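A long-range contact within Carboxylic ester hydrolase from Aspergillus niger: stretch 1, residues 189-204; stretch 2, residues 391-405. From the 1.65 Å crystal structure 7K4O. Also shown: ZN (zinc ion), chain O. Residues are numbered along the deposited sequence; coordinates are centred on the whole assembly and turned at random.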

ATOM      1  N   GLY A 189      -1.184   1.416  -3.347  1.00 19.73           N
ATOM      2  CA  GLY A 189      -1.923   0.140  -3.413  1.00 19.82           C
ATOM      3  C   GLY A 189      -3.434   0.406  -3.449  1.00 20.56           C
ATOM      4  O   GLY A 189      -4.170  -0.269  -4.164  1.00 19.51           O
ATOM      5  N   ARG A 190      -3.885   1.380  -2.650  1.00 19.53           N
ATOM      6  CA  ARG A 190      -5.302   1.772  -2.665  1.00 20.25           C
ATOM      7  C   ARG A 190      -5.656   2.231  -4.089  1.00 18.99           C
ATOM      8  O   ARG A 190      -6.727   1.891  -4.633  1.00 20.78           O
ATOM      9  CB  ARG A 190      -5.612   2.915  -1.691  1.00 19.28           C
ATOM     10  CG  ARG A 190      -7.116   3.186  -1.590  1.00 20.05           C
ATOM     11  CD  ARG A 190      -7.376   4.547  -0.961  1.00 19.86           C
ATOM     12  NE  ARG A 190      -6.906   5.669  -1.758  1.00 18.55           N
ATOM     13  CZ  ARG A 190      -7.502   6.138  -2.849  1.00 20.93           C
ATOM     14  NH1 ARG A 190      -8.644   5.613  -3.295  1.00 19.93           N
ATOM     15  NH2 ARG A 190      -6.981   7.131  -3.517  1.00 21.13           N
ATOM     16  N   GLU A 191      -4.798   3.019  -4.701  1.00 20.23           N
ATOM     17  CA  GLU A 191      -5.055   3.542  -6.053  1.00 19.74           C
ATOM     18  C   GLU A 191      -5.188   2.397  -7.047  1.00 19.07           C
ATOM     19  O   GLU A 191      -6.083   2.458  -7.895  1.00 20.31           O
ATOM     20  CB  GLU A 191      -3.995   4.528  -6.474  1.00 20.02           C
ATOM     21  CG  GLU A 191      -4.024   5.828  -5.680  1.00 19.78           C
ATOM     22  CD  GLU A 191      -2.748   6.637  -5.699  1.00 23.74           C
ATOM     23  OE1 GLU A 191      -1.894   6.410  -6.565  1.00 21.43           O
ATOM     24  OE2 GLU A 191      -2.618   7.566  -4.843  1.00 22.28           O
ATOM     25  N   GLY A 192      -4.375   1.346  -6.915  1.00 19.32           N
ATOM     26  CA  GLY A 192      -4.567   0.163  -7.772  1.00 20.83           C
ATOM     27  C   GLY A 192      -5.956  -0.424  -7.595  1.00 20.08           C
ATOM     28  O   GLY A 192      -6.670  -0.650  -8.570  1.00 19.12           O
ATOM     29  N   TRP A 193      -6.374  -0.646  -6.354  1.00 19.58           N
ATOM     30  CA  TRP A 193      -7.722  -1.227  -6.093  1.00 19.60           C
ATOM     31  C   TRP A 193      -8.825  -0.285  -6.577  1.00 17.91           C
ATOM     32  O   TRP A 193      -9.882  -0.775  -6.988  1.00 19.29           O
ATOM     33  CB  TRP A 193      -7.914  -1.591  -4.620  1.00 18.98           C
ATOM     34  CG  TRP A 193      -7.270  -2.880  -4.238  1.00 18.43           C
ATOM     35  CD1 TRP A 193      -6.273  -3.045  -3.333  1.00 21.16           C
ATOM     36  CD2 TRP A 193      -7.508  -4.176  -4.816  1.00 18.83           C
ATOM     37  NE1 TRP A 193      -5.939  -4.365  -3.233  1.00 21.65           N
ATOM     38  CE2 TRP A 193      -6.675  -5.084  -4.139  1.00 20.37           C
ATOM     39  CE3 TRP A 193      -8.411  -4.682  -5.766  1.00 19.52           C
ATOM     40  CZ2 TRP A 193      -6.680  -6.446  -4.426  1.00 20.81           C
ATOM     41  CZ3 TRP A 193      -8.413  -6.032  -6.040  1.00 21.21           C
ATOM     42  CH2 TRP A 193      -7.538  -6.900  -5.392  1.00 20.50           C
ATOM     43  N   SER A 194      -8.619   1.028  -6.564  1.00 18.34           N
ATOM     44  CA  SER A 194      -9.652   2.000  -6.961  1.00 18.83           C
ATOM     45  C   SER A 194     -10.065   1.735  -8.414  1.00 19.55           C
ATOM     46  O   SER A 194     -11.237   1.960  -8.782  1.00 20.05           O
ATOM     47  CB  SER A 194      -9.219   3.429  -6.766  1.00 19.34           C
ATOM     48  OG  SER A 194      -8.284   3.881  -7.742  1.00 19.90           O
ATOM     49  N   GLN A 195      -9.127   1.302  -9.249  1.00 18.45           N
ATOM     50  CA  GLN A 195      -9.413   1.040 -10.676  1.00 18.66           C
ATOM     51  C   GLN A 195      -9.931  -0.393 -10.889  1.00 18.78           C
ATOM     52  O   GLN A 195     -10.913  -0.579 -11.608  1.00 18.95           O
ATOM     53  CB  GLN A 195      -8.174   1.235 -11.552  1.00 19.70           C
ATOM     54  CG  GLN A 195      -7.541   2.600 -11.390  1.00 19.26           C
ATOM     55  CD  GLN A 195      -8.488   3.740 -11.699  1.00 20.24           C
ATOM     56  OE1 GLN A 195      -8.920   3.907 -12.822  1.00 20.79           O
ATOM     57  NE2 GLN A 195      -8.881   4.484 -10.667  1.00 18.38           N
ATOM     58  N   VAL A 196      -9.328  -1.380 -10.228  1.00 18.18           N
ATOM     59  CA  VAL A 196      -9.751  -2.800 -10.346  1.00 18.85           C
ATOM     60  C   VAL A 196     -11.219  -2.951  -9.915  1.00 20.54           C
ATOM     61  O   VAL A 196     -11.941  -3.705 -10.504  1.00 18.88           O
ATOM     62  CB  VAL A 196      -8.804  -3.696  -9.571  1.00 20.01           C
ATOM     63  CG1 VAL A 196      -9.322  -5.122  -9.475  1.00 19.51           C
ATOM     64  CG2 VAL A 196      -7.372  -3.679 -10.154  1.00 21.04           C
ATOM     65  N   GLN A 197     -11.647  -2.162  -8.934  1.00 19.94           N
ATOM     66  CA  GLN A 197     -13.030  -2.201  -8.415  1.00 19.05           C
ATOM     67  C   GLN A 197     -14.067  -1.578  -9.346  1.00 19.90           C
ATOM     68  O   GLN A 197     -15.234  -1.838  -9.120  1.00 20.20           O
ATOM     69  CB  GLN A 197     -13.048  -1.547  -7.028  1.00 18.08           C
ATOM     70  CG  GLN A 197     -12.432  -2.422  -5.977  1.00 18.16           C
ATOM     71  CD  GLN A 197     -12.211  -1.771  -4.636  1.00 21.22           C
ATOM     72  OE1 GLN A 197     -12.729  -0.682  -4.343  1.00 21.88           O
ATOM     73  NE2 GLN A 197     -11.360  -2.382  -3.827  1.00 19.94           N
ATOM     74  N   ARG A 198     -13.678  -0.770 -10.332  1.00 19.94           N
ATOM     75  CA  ARG A 198     -14.584  -0.000 -11.175  1.00 20.18           C
ATOM     76  C   ARG A 198     -14.457  -0.302 -12.667  1.00 21.97           C
ATOM     77  O   ARG A 198     -15.487  -0.179 -13.338  1.00 21.98           O
ATOM     78  CB  ARG A 198     -14.319   1.491 -10.953  1.00 19.86           C
ATOM     79  CG  ARG A 198     -14.736   1.984  -9.568  1.00 19.63           C
ATOM     80  CD  ARG A 198     -14.425   3.441  -9.336  1.00 20.69           C
ATOM     81  NE  ARG A 198     -14.872   3.948  -8.052  1.00 20.51           N
ATOM     82  CZ  ARG A 198     -14.192   3.849  -6.905  1.00 20.72           C
ATOM     83  NH1 ARG A 198     -13.047   3.204  -6.830  1.00 21.05           N
ATOM     84  NH2 ARG A 198     -14.695   4.385  -5.794  1.00 21.72           N
ATOM     85  N   PHE A 199     -13.269  -0.602 -13.163  1.00 22.45           N
ATOM     86  CA  PHE A 199     -12.978  -0.567 -14.625  1.00 22.68           C
ATOM     87  C   PHE A 199     -12.319  -1.887 -15.017  1.00 22.57           C
ATOM     88  O   PHE A 199     -11.078  -2.057 -14.819  1.00 25.42           O
ATOM     89  CB  PHE A 199     -12.138   0.641 -14.984  1.00 21.71           C
ATOM     90  CG  PHE A 199     -12.655   1.958 -14.470  1.00 21.65           C
ATOM     91  CD1 PHE A 199     -13.867   2.458 -14.914  1.00 24.28           C
ATOM     92  CD2 PHE A 199     -11.962   2.657 -13.499  1.00 22.97           C
ATOM     93  CE1 PHE A 199     -14.373   3.638 -14.390  1.00 24.77           C
ATOM     94  CE2 PHE A 199     -12.445   3.832 -12.985  1.00 22.70           C
ATOM     95  CZ  PHE A 199     -13.665   4.321 -13.428  1.00 23.31           C
ATOM     96  N   GLY A 200     -13.119  -2.782 -15.529  1.00 22.30           N
ATOM     97  CA  GLY A 200     -12.693  -4.184 -15.708  1.00 24.70           C
ATOM     98  C   GLY A 200     -11.565  -4.360 -16.700  1.00 24.30           C
ATOM     99  O   GLY A 200     -10.742  -5.277 -16.500  1.00 26.05           O
ATOM    100  N   ASP A 201     -11.499  -3.535 -17.727  1.00 24.26           N
ATOM    101  CA  ASP A 201     -10.443  -3.755 -18.748  1.00 29.17           C
ATOM    102  C   ASP A 201      -9.425  -2.617 -18.799  1.00 25.93           C
ATOM    103  O   ASP A 201      -8.658  -2.589 -19.775  1.00 26.84           O
ATOM    104  CB  ASP A 201     -11.056  -3.993 -20.116  1.00 39.34           C
ATOM    105  CG  ASP A 201     -12.068  -2.946 -20.473  1.00 47.94           C
ATOM    106  OD1 ASP A 201     -11.800  -1.752 -20.214  1.00 50.53           O
ATOM    107  OD2 ASP A 201     -13.181  -3.352 -20.890  1.00 75.11           O
ATOM    108  N   GLU A 202      -9.282  -1.807 -17.760  1.00 22.84           N
ATOM    109  CA  GLU A 202      -8.240  -0.772 -17.742  1.00 21.92           C
ATOM    110  C   GLU A 202      -6.854  -1.448 -17.728  1.00 21.56           C
ATOM    111  O   GLU A 202      -5.962  -1.012 -18.472  1.00 21.60           O
ATOM    112  CB  GLU A 202      -8.464   0.109 -16.517  1.00 20.98           C
ATOM    113  CG  GLU A 202      -7.416   1.174 -16.326  1.00 22.50           C
ATOM    114  CD  GLU A 202      -7.741   2.180 -15.216  1.00 24.45           C
ATOM    115  OE1 GLU A 202      -8.916   2.343 -14.961  1.00 29.50           O
ATOM    116  OE2 GLU A 202      -6.828   2.829 -14.740  1.00 25.83           O
ATOM    117  N   TRP A 203      -6.674  -2.461 -16.894  1.00 20.22           N
ATOM    118  CA  TRP A 203      -5.399  -3.185 -16.762  1.00 21.43           C
ATOM    119  C   TRP A 203      -5.613  -4.681 -16.903  1.00 20.01           C
ATOM    120  O   TRP A 203      -6.602  -5.237 -16.362  1.00 21.33           O
ATOM    121  CB  TRP A 203      -4.705  -2.897 -15.440  1.00 21.09           C
ATOM    122  CG  TRP A 203      -4.434  -1.453 -15.167  1.00 20.30           C
ATOM    123  CD1 TRP A 203      -4.001  -0.480 -16.018  1.00 19.61           C
ATOM    124  CD2 TRP A 203      -4.625  -0.815 -13.898  1.00 17.30           C
ATOM    125  NE1 TRP A 203      -3.854   0.718 -15.338  1.00 19.22           N
ATOM    126  CE2 TRP A 203      -4.262   0.536 -14.056  1.00 18.99           C
ATOM    127  CE3 TRP A 203      -5.040  -1.255 -12.635  1.00 18.92           C
ATOM    128  CZ2 TRP A 203      -4.266   1.448 -12.998  1.00 19.58           C
ATOM    129  CZ3 TRP A 203      -5.049  -0.355 -11.593  1.00 18.32           C
ATOM    130  CH2 TRP A 203      -4.658   0.968 -11.763  1.00 18.71           C
ATOM    131  N   ASP A 204      -4.627  -5.346 -17.478  1.00 19.22           N
ATOM    132  CA  ASP A 204      -4.527  -6.817 -17.519  1.00 20.68           C
ATOM    133  C   ASP A 204      -3.996  -7.363 -16.209  1.00 19.71           C
ATOM    134  O   ASP A 204      -4.323  -8.530 -15.862  1.00 20.66           O
ATOM    135  CB  ASP A 204      -3.631  -7.254 -18.687  1.00 20.71           C
ATOM    136  CG  ASP A 204      -4.224  -6.783 -20.017  1.00 24.28           C
ATOM    137  OD1 ASP A 204      -5.360  -7.230 -20.360  1.00 29.66           O
ATOM    138  OD2 ASP A 204      -3.669  -5.851 -20.665  1.00 23.28           O
ATOM    139  N   TYR A 391     -17.727   5.746   1.162  1.00 21.43           N
ATOM    140  CA  TYR A 391     -17.949   4.424   0.505  1.00 21.24           C
ATOM    141  C   TYR A 391     -17.626   4.512  -0.986  1.00 22.00           C
ATOM    142  O   TYR A 391     -16.948   3.620  -1.523  1.00 21.06           O
ATOM    143  CB  TYR A 391     -19.418   3.983   0.635  1.00 20.37           C
ATOM    144  CG  TYR A 391     -19.622   2.494   0.757  1.00 24.31           C
ATOM    145  CD1 TYR A 391     -19.626   1.665  -0.350  1.00 33.41           C
ATOM    146  CD2 TYR A 391     -19.863   1.935   1.988  1.00 27.84           C
ATOM    147  CE1 TYR A 391     -19.803   0.293  -0.198  1.00 36.26           C
ATOM    148  CE2 TYR A 391     -20.078   0.581   2.145  1.00 31.57           C
ATOM    149  CZ  TYR A 391     -19.959  -0.242   1.059  1.00 35.19           C
ATOM    150  OH  TYR A 391     -20.158  -1.579   1.314  1.00 42.83           O
ATOM    151  N   SER A 392     -18.161   5.531  -1.656  1.00 19.94           N
ATOM    152  CA  SER A 392     -18.141   5.693  -3.134  1.00 18.85           C
ATOM    153  C   SER A 392     -16.836   6.311  -3.649  1.00 21.14           C
ATOM    154  O   SER A 392     -16.676   6.395  -4.895  1.00 20.97           O
ATOM    155  CB  SER A 392     -19.318   6.503  -3.612  1.00 20.41           C
ATOM    156  OG  SER A 392     -20.532   5.825  -3.394  1.00 20.14           O
ATOM    157  N   THR A 393     -15.945   6.802  -2.790  1.00 19.54           N
ATOM    158  CA  THR A 393     -14.750   7.570  -3.230  1.00 19.96           C
ATOM    159  C   THR A 393     -13.506   6.922  -2.621  1.00 20.78           C
ATOM    160  O   THR A 393     -12.790   6.195  -3.307  1.00 21.89           O
ATOM    161  CB  THR A 393     -14.857   9.088  -2.921  1.00 19.52           C
ATOM    162  OG1 THR A 393     -15.194   9.218  -1.527  1.00 19.59           O
ATOM    163  CG2 THR A 393     -15.903   9.780  -3.767  1.00 21.05           C
ATOM    164  N   LEU A 394     -13.220   7.142  -1.337  1.00 19.42           N
ATOM    165  CA  LEU A 394     -11.913   6.747  -0.757  1.00 19.48           C
ATOM    166  C   LEU A 394     -11.957   5.345  -0.148  1.00 21.51           C
ATOM    167  O   LEU A 394     -10.873   4.784   0.015  1.00 20.20           O
ATOM    168  CB  LEU A 394     -11.528   7.782   0.302  1.00 19.48           C
ATOM    169  CG  LEU A 394     -11.232   9.173  -0.243  1.00 20.69           C
ATOM    170  CD1 LEU A 394     -10.949  10.105   0.918  1.00 24.24           C
ATOM    171  CD2 LEU A 394     -10.061   9.125  -1.160  1.00 23.89           C
ATOM    172  N   GLN A 395     -13.120   4.809   0.250  1.00 20.45           N
ATOM    173  CA  GLN A 395     -13.178   3.577   1.046  1.00 21.54           C
ATOM    174  C   GLN A 395     -12.415   2.457   0.336  1.00 21.06           C
ATOM    175  O   GLN A 395     -11.660   1.747   0.988  1.00 19.31           O
ATOM    176  CB  GLN A 395     -14.607   3.159   1.404  1.00 20.54           C
ATOM    177  CG  GLN A 395     -14.627   2.094   2.501  1.00 20.84           C
ATOM    178  CD  GLN A 395     -14.234   2.584   3.865  1.00 20.90           C
ATOM    179  OE1 GLN A 395     -13.977   3.772   4.074  1.00 21.71           O
ATOM    180  NE2 GLN A 395     -14.170   1.649   4.818  1.00 22.44           N
ATOM    181  N   THR A 396     -12.664   2.284  -0.955  1.00 19.85           N
ATOM    182  CA  THR A 396     -11.912   1.344  -1.824  1.00 19.58           C
ATOM    183  C   THR A 396     -12.000  -0.096  -1.307  1.00 20.69           C
ATOM    184  O   THR A 396     -10.969  -0.788  -1.338  1.00 21.62           O
ATOM    185  CB  THR A 396     -10.469   1.818  -2.028  1.00 19.76           C
ATOM    186  OG1 THR A 396     -10.432   3.227  -2.187  1.00 20.20           O
ATOM    187  CG2 THR A 396      -9.859   1.155  -3.242  1.00 20.32           C
ATOM    188  N   THR A 397     -13.188  -0.549  -0.885  1.00 21.05           N
ATOM    189  CA  THR A 397     -13.349  -1.938  -0.472  1.00 20.35           C
ATOM    190  C   THR A 397     -14.499  -2.605  -1.185  1.00 21.37           C
ATOM    191  O   THR A 397     -14.977  -3.612  -0.681  1.00 22.92           O
ATOM    192  CB  THR A 397     -13.515  -2.105   1.037  1.00 22.85           C
ATOM    193  OG1 THR A 397     -14.566  -1.194   1.435  1.00 23.99           O
ATOM    194  CG2 THR A 397     -12.186  -1.843   1.685  1.00 24.36           C
ATOM    195  N   TRP A 398     -14.851  -2.164  -2.371  1.00 20.74           N
ATOM    196  CA  TRP A 398     -15.911  -2.841  -3.137  1.00 19.48           C
ATOM    197  C   TRP A 398     -15.510  -4.275  -3.482  1.00 20.51           C
ATOM    198  O   TRP A 398     -14.468  -4.471  -4.102  1.00 20.79           O
ATOM    199  CB  TRP A 398     -16.154  -2.032  -4.374  1.00 20.98           C
ATOM    200  CG  TRP A 398     -17.290  -2.523  -5.173  1.00 21.39           C
ATOM    201  CD1 TRP A 398     -17.203  -3.284  -6.294  1.00 27.30           C
ATOM    202  CD2 TRP A 398     -18.646  -2.140  -5.032  1.00 25.47           C
ATOM    203  NE1 TRP A 398     -18.441  -3.458  -6.812  1.00 27.97           N
ATOM    204  CE2 TRP A 398     -19.345  -2.823  -6.040  1.00 23.74           C
ATOM    205  CE3 TRP A 398     -19.293  -1.370  -4.083  1.00 29.50           C
ATOM    206  CZ2 TRP A 398     -20.703  -2.637  -6.219  1.00 34.63           C
ATOM    207  CZ3 TRP A 398     -20.663  -1.249  -4.222  1.00 33.96           C
ATOM    208  CH2 TRP A 398     -21.325  -1.873  -5.258  1.00 26.95           C
ATOM    209  N   PRO A 399     -16.235  -5.291  -2.994  1.00 20.59           N
ATOM    210  CA  PRO A 399     -15.784  -6.685  -3.107  1.00 21.67           C
ATOM    211  C   PRO A 399     -16.250  -7.435  -4.348  1.00 23.27           C
ATOM    212  O   PRO A 399     -15.825  -8.544  -4.513  1.00 23.60           O
ATOM    213  CB  PRO A 399     -16.368  -7.308  -1.811  1.00 21.08           C
ATOM    214  CG  PRO A 399     -17.692  -6.604  -1.690  1.00 21.84           C
ATOM    215  CD  PRO A 399     -17.373  -5.168  -2.064  1.00 21.85           C
ATOM    216  N   ASP A 400     -17.142  -6.858  -5.153  1.00 19.45           N
ATOM    217  CA  ASP A 400     -17.660  -7.501  -6.371  1.00 20.31           C
ATOM    218  C   ASP A 400     -16.740  -7.076  -7.528  1.00 21.31           C
ATOM    219  O   ASP A 400     -16.863  -5.940  -8.011  1.00 21.76           O
ATOM    220  CB  ASP A 400     -19.093  -7.106  -6.656  1.00 19.81           C
ATOM    221  CG  ASP A 400     -19.600  -7.704  -7.954  1.00 24.72           C
ATOM    222  OD1 ASP A 400     -18.859  -8.587  -8.485  1.00 23.67           O
ATOM    223  OD2 ASP A 400     -20.658  -7.264  -8.419  1.00 26.13           O
ATOM    224  N   LEU A 401     -15.819  -7.949  -7.917  1.00 20.56           N
ATOM    225  CA  LEU A 401     -14.825  -7.661  -8.973  1.00 19.78           C
ATOM    226  C   LEU A 401     -15.214  -8.456 -10.225  1.00 21.16           C
ATOM    227  O   LEU A 401     -14.333  -8.772 -11.061  1.00 21.78           O
ATOM    228  CB  LEU A 401     -13.444  -8.058  -8.461  1.00 18.82           C
ATOM    229  CG  LEU A 401     -12.940  -7.378  -7.199  1.00 19.85           C
ATOM    230  CD1 LEU A 401     -11.519  -7.801  -6.862  1.00 20.04           C
ATOM    231  CD2 LEU A 401     -12.987  -5.852  -7.359  1.00 20.76           C
ATOM    232  N   THR A 402     -16.508  -8.700 -10.405  1.00 22.61           N
ATOM    233  CA  THR A 402     -16.993  -9.481 -11.575  1.00 21.02           C
ATOM    234  C   THR A 402     -16.427  -8.894 -12.884  1.00 21.88           C
ATOM    235  O   THR A 402     -15.936  -9.656 -13.742  1.00 22.90           O
ATOM    236  CB  THR A 402     -18.523  -9.644 -11.553  1.00 22.93           C
ATOM    237  OG1 THR A 402     -18.859 -10.368 -10.367  1.00 24.01           O
ATOM    238  CG2 THR A 402     -18.966 -10.381 -12.808  1.00 25.03           C
ATOM    239  N   PRO A 403     -16.503  -7.583 -13.176  1.00 20.49           N
ATOM    240  CA  PRO A 403     -16.023  -7.063 -14.462  1.00 21.80           C
ATOM    241  C   PRO A 403     -14.524  -7.345 -14.709  1.00 22.54           C
ATOM    242  O   PRO A 403     -14.140  -7.822 -15.794  1.00 22.03           O
ATOM    243  CB  PRO A 403     -16.278  -5.551 -14.368  1.00 23.66           C
ATOM    244  CG  PRO A 403     -17.463  -5.449 -13.429  1.00 24.36           C
ATOM    245  CD  PRO A 403     -17.192  -6.513 -12.384  1.00 23.60           C
ATOM    246  N   PHE A 404     -13.685  -7.075 -13.726  1.00 20.84           N
ATOM    247  CA  PHE A 404     -12.231  -7.337 -13.827  1.00 20.33           C
ATOM    248  C   PHE A 404     -11.977  -8.829 -14.032  1.00 21.10           C
ATOM    249  O   PHE A 404     -11.173  -9.256 -14.916  1.00 20.77           O
ATOM    250  CB  PHE A 404     -11.539  -6.799 -12.584  1.00 21.59           C
ATOM    251  CG  PHE A 404     -10.053  -6.972 -12.572  1.00 21.49           C
ATOM    252  CD1 PHE A 404      -9.235  -6.054 -13.192  1.00 20.41           C
ATOM    253  CD2 PHE A 404      -9.480  -8.069 -11.954  1.00 20.35           C
ATOM    254  CE1 PHE A 404      -7.867  -6.226 -13.164  1.00 20.46           C
ATOM    255  CE2 PHE A 404      -8.116  -8.214 -11.890  1.00 20.62           C
ATOM    256  CZ  PHE A 404      -7.301  -7.292 -12.497  1.00 21.15           C
ATOM    257  N   HIS A 405     -12.643  -9.669 -13.258  1.00 21.13           N
ATOM    258  CA  HIS A 405     -12.435 -11.131 -13.352  1.00 22.55           C
ATOM    259  C   HIS A 405     -12.870 -11.603 -14.750  1.00 21.72           C
ATOM    260  O   HIS A 405     -12.098 -12.376 -15.386  1.00 21.88           O
ATOM    261  CB  HIS A 405     -13.168 -11.836 -12.217  1.00 22.28           C
ATOM    262  CG  HIS A 405     -13.238 -13.319 -12.395  1.00 21.11           C
ATOM    263  ND1 HIS A 405     -12.098 -14.069 -12.634  1.00 26.30           N
ATOM    264  CD2 HIS A 405     -14.282 -14.176 -12.339  1.00 23.64           C
ATOM    265  CE1 HIS A 405     -12.473 -15.357 -12.765  1.00 24.56           C
ATOM    266  NE2 HIS A 405     -13.774 -15.408 -12.610  1.00 26.36           N
TER
HETATM  267 ZN    ZN O 608     -15.041 -17.023 -12.909  0.60 39.60          ZN
HETATM  268  O   HOH W   1     -14.189  -5.152 -11.430  1.00 21.90           O
HETATM  269  O   HOH W   2     -16.419  -4.099 -10.001  1.00 22.84           O
HETATM  270  O   HOH W   3     -14.454   3.471  -2.888  1.00 20.14           O
HETATM  271  O   HOH W   4     -11.597   4.077  -4.565  1.00 20.73           O
HETATM  272  O   HOH W   5     -17.445   5.246  -7.595  1.00 34.79           O
HETATM  273  O   HOH W   6     -17.245 -16.840 -11.685  1.00 48.27           O
HETATM  274  O   HOH W   7     -14.009 -18.115 -11.233  1.00 40.29           O
HETATM  275  O   HOH W   8     -14.074 -18.619 -14.476  1.00 47.25           O
HETATM  276  O   HOH W   9     -16.503 -16.330 -14.599  1.00 51.02           O

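How do the two backbones meet? Stretch 1 enters as a helix and passes into a loop with a type I turn from Phe199 to Glu202; in stretch 2 a helix starts at Thr402, with Leu401 at its N-cap position. The chains come nearest at Gly200, whose CA lies 3.7 Å from the CA of Phe404. Glycine suits this spot: an ideal CB there would sit 2.8 Å from Pro403 C, a clash. Nearby, a water bridges the backbones, donating to Val196 O and accepting from Phe404 N.

What does Gln197 do with its side-chain amide? It grips the backbone of stretch 2 with both ends. NE2 donates to Thr396 O at 3.0 Å, nearly straight at 165°, while OE1 accepts a weak hydrogen bond from Trp398 N at 3.3 Å. Thr397 N is also 3.5 Å from OE1, but the angle is too poor for a bond.

How do the two arginines reach across? The CA-to-CB bond of Arg190 points sideways, yet the end of the side chain comes nearer, and NH1 donates to Thr396 OG1 at 3.2 Å. That hydroxyl in turn donates to Leu394 O, 2.7 Å from OG1, so its proton is directed within its own stretch. Leu394 CD2 covers one face of the Arg190 guanidinium. Arg198 starts out pointing away, but its extended chain brings NH2 within 3.0 Å of Ser392 O, while NH1 hydrogen-bonds Ser194 O in its own stretch. Waters link this guanidinium further to Ser392, Thr393 and Thr396.

Where is the apolar packing? Val196 CG1 lies over the face of the Phe404 ring, 3.7 Å from CG and only 12° off the ring normal from its centroid, a CH-pi contact. Leu401 fills in beside it, with CD1 3.7 Å from Trp193 CZ3 and CD2 3.7 Å from Gln197 CG.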